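3-hydroxyacyl-CoA dehydrogenase (PDB 4XGN) probably catalyses the NAD-dependent oxidation of 3-hydroxyacyl-CoA to 3-oxoacyl-CoA, as a member of the short-chain dehydrogenase family. Local coordinates at residues V66-V76 with G122-A133. Sequence-based numbering, arbitrary orientation.
Sequences VAREEDAQAAV and GTFNMIRVAAAA. With NAD (nicotinamide-adenine-dinucleotide), chain I.
At the adenine end of the NAD pocket, Val66, in the turn ahead of helix 69-82, meets Gly122 and Asn125 of helix 109-135. Val66 N donates to NAD N1A (3.1 Å, 171°), while its carbonyl faces the helix: Asn125 ND2 gives Val66 O a nearly straight bond of 2.8 Å, in the amide plane but arriving from above the carbonyl plane. Gly122 CA lies 3.4 Å from Val66 O in a CA-H...O contact, and glycine suits the place because it sets no side chain between helix and turn. Asn125 suits the join because its amide both gives and accepts. ND2 also makes a weak bond to Arg68 O at the N-cap, and OD1 takes both NE and NH2 of Arg128 side-on, in the guanidinium plane, which fixes the rotation of the amide. NH2 of Arg128 goes on to the anti lone pair of Glu69 OE2 (2.9 Å), a salt bridge backed by a water joining OE2 to Arg128 NH1. That same NH1 reaches His107 O of the second subunit.

Further along, the axes of the segments approach to 9.2 Å and cross at -41°, with alanines, valines and Met126 filling the interface. Chi1 (-66°) sets Met126 CG against Val66 CG1, where the side chains cross at about a right angle; the bends that follow bring SD to 3.6 Å from Ala72 CB and CE to Ala75 CB. Val76 sets CG2 against Val129 CG1 (3.7 Å) and presses CG1 tightly on Ala133 CB (3.5 Å). Two helices packed side by side on one face of a parallel sheet, with the preceding turn holding adenine, are characteristic of the Rossmann fold of short-chain dehydrogenases.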
ATOM      1  N   VAL A  66       0.019   1.220 -29.629  1.00 13.91           N
ATOM      2  CA  VAL A  66      -0.679   0.382 -28.667  1.00 13.75           C
ATOM      3  C   VAL A  66      -2.104   0.840 -28.339  1.00 13.96           C
ATOM      4  O   VAL A  66      -2.884   0.040 -27.829  1.00 14.09           O
ATOM      5  CB  VAL A  66       0.113   0.240 -27.313  1.00 13.49           C
ATOM      6  CG1 VAL A  66       1.432  -0.478 -27.526  1.00 13.68           C
ATOM      7  CG2 VAL A  66       0.298   1.578 -26.641  1.00 13.08           C
ATOM      8  N   ALA A  67      -2.451   2.075 -28.661  1.00 14.13           N
ATOM      9  CA  ALA A  67      -3.811   2.559 -28.474  1.00 14.50           C
ATOM     10  C   ALA A  67      -4.799   2.117 -29.534  1.00 14.87           C
ATOM     11  O   ALA A  67      -5.996   2.362 -29.376  1.00 15.41           O
ATOM     12  CB  ALA A  67      -3.850   4.072 -28.313  1.00 14.88           C
ATOM     13  N   ARG A  68      -4.330   1.512 -30.615  1.00 14.90           N
ATOM     14  CA  ARG A  68      -5.214   1.116 -31.726  1.00 15.20           C
ATOM     15  C   ARG A  68      -5.512  -0.368 -31.677  1.00 15.15           C
ATOM     16  O   ARG A  68      -4.542  -1.197 -31.595  1.00 14.28           O
ATOM     17  CB  ARG A  68      -4.574   1.449 -33.076  1.00 16.63           C
ATOM     18  CG  ARG A  68      -4.560   2.932 -33.415  1.00 17.61           C
ATOM     19  CD  ARG A  68      -4.102   3.279 -34.856  1.00 18.74           C
ATOM     20  NE  ARG A  68      -4.274   2.300 -35.996  1.00 20.62           N
ATOM     21  CZ  ARG A  68      -5.261   2.325 -36.906  1.00 21.67           C
ATOM     22  NH1 ARG A  68      -6.230   3.199 -36.840  1.00 22.00           N
ATOM     23  NH2 ARG A  68      -5.330   1.406 -37.860  1.00 23.61           N
ATOM     24  N   GLU A  69      -6.781  -0.732 -31.757  1.00 15.15           N
ATOM     25  CA  GLU A  69      -7.132  -2.144 -31.806  1.00 16.23           C
ATOM     26  C   GLU A  69      -6.445  -2.886 -32.964  1.00 16.62           C
ATOM     27  O   GLU A  69      -5.942  -4.001 -32.786  1.00 16.65           O
ATOM     28  CB  GLU A  69      -8.632  -2.315 -32.005  1.00 17.10           C
ATOM     29  CG  GLU A  69      -9.066  -3.753 -32.204  1.00 18.20           C
ATOM     30  CD  GLU A  69     -10.545  -3.885 -31.967  1.00 19.35           C
ATOM     31  OE1 GLU A  69     -11.281  -3.566 -32.903  1.00 20.71           O
ATOM     32  OE2 GLU A  69     -10.959  -4.244 -30.857  1.00 18.97           O
ATOM     33  N   GLU A  70      -6.472  -2.302 -34.157  1.00 17.62           N
ATOM     34  CA  GLU A  70      -5.888  -3.023 -35.329  1.00 18.62           C
ATOM     35  C   GLU A  70      -4.396  -3.280 -35.172  1.00 17.79           C
ATOM     36  O   GLU A  70      -3.915  -4.318 -35.635  1.00 17.98           O
ATOM     37  CB  GLU A  70      -6.202  -2.342 -36.671  1.00 20.48           C
ATOM     38  CG  GLU A  70      -7.683  -2.486 -37.067  1.00 22.51           C
ATOM     39  CD  GLU A  70      -8.605  -1.504 -36.347  1.00 24.31           C
ATOM     40  OE1 GLU A  70      -8.086  -0.674 -35.536  1.00 25.14           O
ATOM     41  OE2 GLU A  70      -9.866  -1.518 -36.637  1.00 27.26           O
ATOM     42  N   ASP A  71      -3.688  -2.357 -34.506  1.00 16.66           N
ATOM     43  CA  ASP A  71      -2.263  -2.508 -34.291  1.00 16.38           C
ATOM     44  C   ASP A  71      -1.963  -3.600 -33.286  1.00 15.77           C
ATOM     45  O   ASP A  71      -1.020  -4.383 -33.469  1.00 15.53           O
ATOM     46  CB  ASP A  71      -1.634  -1.200 -33.877  1.00 16.45           C
ATOM     47  CG  ASP A  71      -1.613  -0.162 -35.016  1.00 17.39           C
ATOM     48  OD1 ASP A  71      -2.238  -0.410 -36.087  1.00 19.42           O
ATOM     49  OD2 ASP A  71      -0.984   0.904 -34.881  1.00 17.36           O
ATOM     50  N   ALA A  72      -2.733  -3.620 -32.201  1.00 14.82           N
ATOM     51  CA  ALA A  72      -2.604  -4.718 -31.235  1.00 14.83           C
ATOM     52  C   ALA A  72      -2.807  -6.043 -31.928  1.00 15.50           C
ATOM     53  O   ALA A  72      -2.046  -7.007 -31.702  1.00 15.15           O
ATOM     54  CB  ALA A  72      -3.589  -4.554 -30.038  1.00 14.44           C
ATOM     55  N   GLN A  73      -3.847  -6.119 -32.749  1.00 15.92           N
ATOM     56  CA  GLN A  73      -4.168  -7.370 -33.457  1.00 16.87           C
ATOM     57  C   GLN A  73      -3.047  -7.802 -34.373  1.00 16.74           C
ATOM     58  O   GLN A  73      -2.679  -8.975 -34.393  1.00 16.75           O
ATOM     59  CB  GLN A  73      -5.495  -7.256 -34.216  1.00 18.01           C
ATOM     60  CG  GLN A  73      -6.704  -7.143 -33.292  1.00 18.79           C
ATOM     61  CD  GLN A  73      -7.995  -6.766 -34.001  1.00 20.32           C
ATOM     62  OE1 GLN A  73      -8.008  -6.105 -35.062  1.00 21.64           O
ATOM     63  NE2 GLN A  73      -9.101  -7.145 -33.399  1.00 21.33           N
ATOM     64  N   ALA A  74      -2.477  -6.859 -35.114  1.00 16.63           N
ATOM     65  CA  ALA A  74      -1.354  -7.174 -36.005  1.00 16.82           C
ATOM     66  C   ALA A  74      -0.140  -7.660 -35.246  1.00 16.56           C
ATOM     67  O   ALA A  74       0.479  -8.655 -35.667  1.00 16.99           O
ATOM     68  CB  ALA A  74      -1.002  -5.952 -36.872  1.00 17.10           C
ATOM     69  N   ALA A  75       0.133  -7.046 -34.084  1.00 15.82           N
ATOM     70  CA  ALA A  75       1.330  -7.367 -33.335  1.00 15.55           C
ATOM     71  C   ALA A  75       1.163  -8.754 -32.752  1.00 15.83           C
ATOM     72  O   ALA A  75       2.080  -9.572 -32.840  1.00 15.72           O
ATOM     73  CB  ALA A  75       1.622  -6.338 -32.239  1.00 15.11           C
ATOM     74  N   VAL A  76      -0.023  -9.040 -32.206  1.00 15.72           N
ATOM     75  CA  VAL A  76      -0.282 -10.396 -31.690  1.00 16.16           C
ATOM     76  C   VAL A  76      -0.276 -11.460 -32.790  1.00 16.88           C
ATOM     77  O   VAL A  76       0.230 -12.576 -32.545  1.00 17.03           O
ATOM     78  CB  VAL A  76      -1.553 -10.442 -30.809  1.00 16.13           C
ATOM     79  CG1 VAL A  76      -1.911 -11.856 -30.371  1.00 16.69           C
ATOM     80  CG2 VAL A  76      -1.335  -9.543 -29.638  1.00 15.77           C
ATOM     81  N   GLY A 122      -3.608   1.866 -23.696  1.00 10.24           N
ATOM     82  CA  GLY A 122      -2.696   1.143 -24.581  1.00 10.42           C
ATOM     83  C   GLY A 122      -2.208  -0.151 -23.977  1.00 10.40           C
ATOM     84  O   GLY A 122      -2.179  -1.181 -24.663  1.00 10.79           O
ATOM     85  N   THR A 123      -1.813  -0.110 -22.705  1.00 10.12           N
ATOM     86  CA  THR A 123      -1.375  -1.347 -22.032  1.00 10.17           C
ATOM     87  C   THR A 123      -2.535  -2.361 -21.939  1.00 10.20           C
ATOM     88  O   THR A 123      -2.343  -3.541 -22.247  1.00 10.45           O
ATOM     89  CB  THR A 123      -0.732  -1.043 -20.678  1.00  9.90           C
ATOM     90  OG1 THR A 123       0.605  -0.559 -20.919  1.00 10.09           O
ATOM     91  CG2 THR A 123      -0.656  -2.309 -19.774  1.00  9.84           C
ATOM     92  N   PHE A 124      -3.724  -1.910 -21.571  1.00  9.98           N
ATOM     93  CA  PHE A 124      -4.861  -2.809 -21.530  1.00 10.22           C
ATOM     94  C   PHE A 124      -5.211  -3.399 -22.909  1.00 10.61           C
ATOM     95  O   PHE A 124      -5.531  -4.583 -23.001  1.00 10.77           O
ATOM     96  CB  PHE A 124      -6.124  -2.166 -20.942  1.00 10.13           C
ATOM     97  CG  PHE A 124      -7.248  -3.154 -20.791  1.00 10.34           C
ATOM     98  CD1 PHE A 124      -7.200  -4.093 -19.771  1.00 10.24           C
ATOM     99  CD2 PHE A 124      -8.290  -3.223 -21.718  1.00 10.55           C
ATOM    100  CE1 PHE A 124      -8.183  -5.041 -19.638  1.00 10.47           C
ATOM    101  CE2 PHE A 124      -9.296  -4.149 -21.582  1.00 10.88           C
ATOM    102  CZ  PHE A 124      -9.257  -5.068 -20.515  1.00 10.82           C
ATOM    103  N   ASN A 125      -5.114  -2.588 -23.947  1.00 10.67           N
ATOM    104  CA  ASN A 125      -5.436  -3.028 -25.297  1.00 11.17           C
ATOM    105  C   ASN A 125      -4.532  -4.195 -25.696  1.00 11.45           C
ATOM    106  O   ASN A 125      -4.994  -5.214 -26.247  1.00 11.80           O
ATOM    107  CB  ASN A 125      -5.285  -1.859 -26.277  1.00 11.35           C
ATOM    108  CG  ASN A 125      -5.728  -2.181 -27.677  1.00 11.82           C
ATOM    109  OD1 ASN A 125      -6.682  -2.925 -27.899  1.00 12.23           O
ATOM    110  ND2 ASN A 125      -5.026  -1.629 -28.645  1.00 12.06           N
ATOM    111  N   MET A 126      -3.250  -4.064 -25.372  1.00 11.41           N
ATOM    112  CA  MET A 126      -2.311  -5.108 -25.715  1.00 11.78           C
ATOM    113  C   MET A 126      -2.606  -6.328 -24.858  1.00 11.77           C
ATOM    114  O   MET A 126      -2.590  -7.432 -25.363  1.00 12.02           O
ATOM    115  CB  MET A 126      -0.894  -4.640 -25.494  1.00 11.84           C
ATOM    116  CG  MET A 126      -0.478  -3.527 -26.427  1.00 12.17           C
ATOM    117  SD  MET A 126      -0.584  -3.807 -28.210  1.00 13.11           S
ATOM    118  CE  MET A 126       0.360  -5.276 -28.460  1.00 13.49           C
ATOM    119  N   ILE A 127      -2.893  -6.142 -23.574  1.00 11.36           N
ATOM    120  CA  ILE A 127      -3.187  -7.291 -22.700  1.00 11.59           C
ATOM    121  C   ILE A 127      -4.383  -8.101 -23.192  1.00 12.01           C
ATOM    122  O   ILE A 127      -4.305  -9.317 -23.269  1.00 12.34           O
ATOM    123  CB  ILE A 127      -3.412  -6.833 -21.233  1.00 11.20           C
ATOM    124  CG1 ILE A 127      -2.085  -6.324 -20.603  1.00 10.92           C
ATOM    125  CG2 ILE A 127      -4.094  -7.908 -20.383  1.00 11.31           C
ATOM    126  CD1 ILE A 127      -2.250  -5.677 -19.248  1.00 10.62           C
ATOM    127  N   ARG A 128      -5.467  -7.442 -23.555  1.00 12.03           N
ATOM    128  CA  ARG A 128      -6.678  -8.170 -23.846  1.00 12.50           C
ATOM    129  C   ARG A 128      -6.497  -9.008 -25.119  1.00 13.01           C
ATOM    130  O   ARG A 128      -6.988 -10.132 -25.183  1.00 13.46           O
ATOM    131  CB  ARG A 128      -7.857  -7.188 -23.940  1.00 12.69           C
ATOM    132  CG  ARG A 128      -7.876  -6.331 -25.194  1.00 12.85           C
ATOM    133  CD  ARG A 128      -8.807  -5.123 -25.154  1.00 12.88           C
ATOM    134  NE  ARG A 128      -8.654  -4.526 -26.473  1.00 13.08           N
ATOM    135  CZ  ARG A 128      -9.342  -4.889 -27.563  1.00 13.63           C
ATOM    136  NH1 ARG A 128     -10.422  -5.657 -27.491  1.00 13.92           N
ATOM    137  NH2 ARG A 128      -8.955  -4.435 -28.749  1.00 14.00           N
ATOM    138  N   VAL A 129      -5.770  -8.465 -26.097  1.00 12.99           N
ATOM    139  CA  VAL A 129      -5.575  -9.142 -27.351  1.00 13.70           C
ATOM    140  C   VAL A 129      -4.558 -10.285 -27.204  1.00 13.80           C
ATOM    141  O   VAL A 129      -4.780 -11.439 -27.686  1.00 14.39           O
ATOM    142  CB  VAL A 129      -5.199  -8.147 -28.481  1.00 13.73           C
ATOM    143  CG1 VAL A 129      -4.986  -8.893 -29.794  1.00 14.34           C
ATOM    144  CG2 VAL A 129      -6.302  -7.098 -28.683  1.00 13.74           C
ATOM    145  N   ALA A 130      -3.426  -9.979 -26.561  1.00 13.39           N
ATOM    146  CA  ALA A 130      -2.447 -11.014 -26.252  1.00 13.53           C
ATOM    147  C   ALA A 130      -2.996 -12.132 -25.353  1.00 13.77           C
ATOM    148  O   ALA A 130      -2.699 -13.302 -25.586  1.00 14.08           O
ATOM    149  CB  ALA A 130      -1.192 -10.416 -25.651  1.00 13.24           C
ATOM    150  N   ALA A 131      -3.811 -11.781 -24.354  1.00 13.43           N
ATOM    151  CA  ALA A 131      -4.399 -12.775 -23.475  1.00 13.94           C
ATOM    152  C   ALA A 131      -5.351 -13.711 -24.222  1.00 14.75           C
ATOM    153  O   ALA A 131      -5.368 -14.913 -23.972  1.00 14.90           O
ATOM    154  CB  ALA A 131      -5.121 -12.084 -22.314  1.00 13.60           C
ATOM    155  N   ALA A 132      -6.141 -13.152 -25.123  1.00 15.16           N
ATOM    156  CA  ALA A 132      -7.058 -13.971 -25.898  1.00 16.20           C
ATOM    157  C   ALA A 132      -6.238 -14.998 -26.718  1.00 16.88           C
ATOM    158  O   ALA A 132      -6.638 -16.154 -26.825  1.00 18.02           O
ATOM    159  CB  ALA A 132      -7.888 -13.121 -26.807  1.00 16.24           C
ATOM    160  N   ALA A 133      -5.093 -14.579 -27.251  1.00 17.05           N
ATOM    161  CA  ALA A 133      -4.252 -15.490 -28.040  1.00 17.73           C
ATOM    162  C   ALA A 133      -3.569 -16.526 -27.160  1.00 18.05           C
ATOM    163  O   ALA A 133      -3.483 -17.718 -27.525  1.00 18.20           O
ATOM    164  CB  ALA A 133      -3.230 -14.707 -28.858  1.00 17.83           C
TER
HETATM  165  PA  NAD I 300      11.782   5.012 -24.131  1.00 13.16           P
HETATM  166  O1A NAD I 300      11.253   6.343 -24.532  1.00 13.48           O
HETATM  167  O2A NAD I 300      13.240   4.751 -24.346  1.00 13.99           O
HETATM  168  O5B NAD I 300      10.949   3.831 -24.824  1.00 13.10           O
HETATM  169  C5B NAD I 300       9.545   3.901 -24.954  1.00 12.72           C
HETATM  170  C4B NAD I 300       9.137   3.264 -26.294  1.00 12.82           C
HETATM  171  O4B NAD I 300       7.810   3.409 -26.296  1.00 12.80           O
HETATM  172  C3B NAD I 300       9.668   4.079 -27.501  1.00 13.17           C
HETATM  173  O3B NAD I 300      10.462   3.349 -28.378  1.00 13.23           O
HETATM  174  C2B NAD I 300       8.331   4.599 -28.060  1.00 13.10           C
HETATM  175  O2B NAD I 300       8.459   4.926 -29.492  1.00 13.51           O
HETATM  176  C1B NAD I 300       7.410   3.697 -27.730  1.00 12.81           C
HETATM  177  N9A NAD I 300       6.084   4.232 -27.703  1.00 12.49           N
HETATM  178  C8A NAD I 300       5.634   5.432 -27.215  1.00 12.52           C
HETATM  179  N7A NAD I 300       4.291   5.559 -27.467  1.00 12.14           N
HETATM  180  C5A NAD I 300       3.956   4.428 -28.072  1.00 12.29           C
HETATM  181  C6A NAD I 300       2.742   3.992 -28.536  1.00 12.24           C
HETATM  182  N6A NAD I 300       1.491   4.678 -28.553  1.00 12.13           N
HETATM  183  N1A NAD I 300       2.664   2.783 -29.114  1.00 12.40           N
HETATM  184  C2A NAD I 300       3.766   1.983 -29.249  1.00 12.62           C
HETATM  185  N3A NAD I 300       4.975   2.401 -28.771  1.00 12.60           N
HETATM  186  C4A NAD I 300       5.031   3.630 -28.214  1.00 12.38           C
HETATM  187  O3  NAD I 300      11.456   5.024 -22.558  1.00 12.94           O
HETATM  188  PN  NAD I 300      11.676   3.772 -21.538  1.00 13.10           P
HETATM  189  O1N NAD I 300      12.455   4.330 -20.393  1.00 12.94           O
HETATM  190  O2N NAD I 300      12.274   2.520 -22.160  1.00 13.35           O
HETATM  191  O5D NAD I 300      10.165   3.469 -21.041  1.00 12.82           O
HETATM  192  C5D NAD I 300       9.636   2.147 -20.965  1.00 12.65           C
HETATM  193  C4D NAD I 300       8.547   2.025 -19.970  1.00 12.31           C
HETATM  194  O4D NAD I 300       9.138   2.209 -18.751  1.00 12.52           O
HETATM  195  C3D NAD I 300       7.482   3.142 -20.112  1.00 12.36           C
HETATM  196  O3D NAD I 300       6.232   2.680 -19.832  1.00 12.37           O
HETATM  197  C2D NAD I 300       7.996   4.135 -19.031  1.00 12.26           C
HETATM  198  O2D NAD I 300       6.913   5.091 -18.625  1.00 11.95           O
HETATM  199  C1D NAD I 300       8.365   3.352 -18.038  1.00 12.11           C
HETATM  200  N1N NAD I 300       9.292   3.866 -17.036  1.00 12.18           N
HETATM  201  C2N NAD I 300      10.515   4.412 -17.346  1.00 12.54           C
HETATM  202  C3N NAD I 300      11.376   4.892 -16.368  1.00 12.79           C
HETATM  203  C7N NAD I 300      12.695   5.539 -16.670  1.00 13.35           C
HETATM  204  O7N NAD I 300      13.269   6.139 -15.792  1.00 13.64           O
HETATM  205  N7N NAD I 300      13.283   5.414 -17.956  1.00 13.60           N
HETATM  206  C4N NAD I 300      10.972   4.785 -15.019  1.00 12.57           C
HETATM  207  C5N NAD I 300       9.769   4.206 -14.706  1.00 12.26           C
HETATM  208  C6N NAD I 300       8.936   3.743 -15.701  1.00 11.98           C
HETATM  209  O   HOH W   1     -11.334  -6.931 -29.938  1.00 17.69           O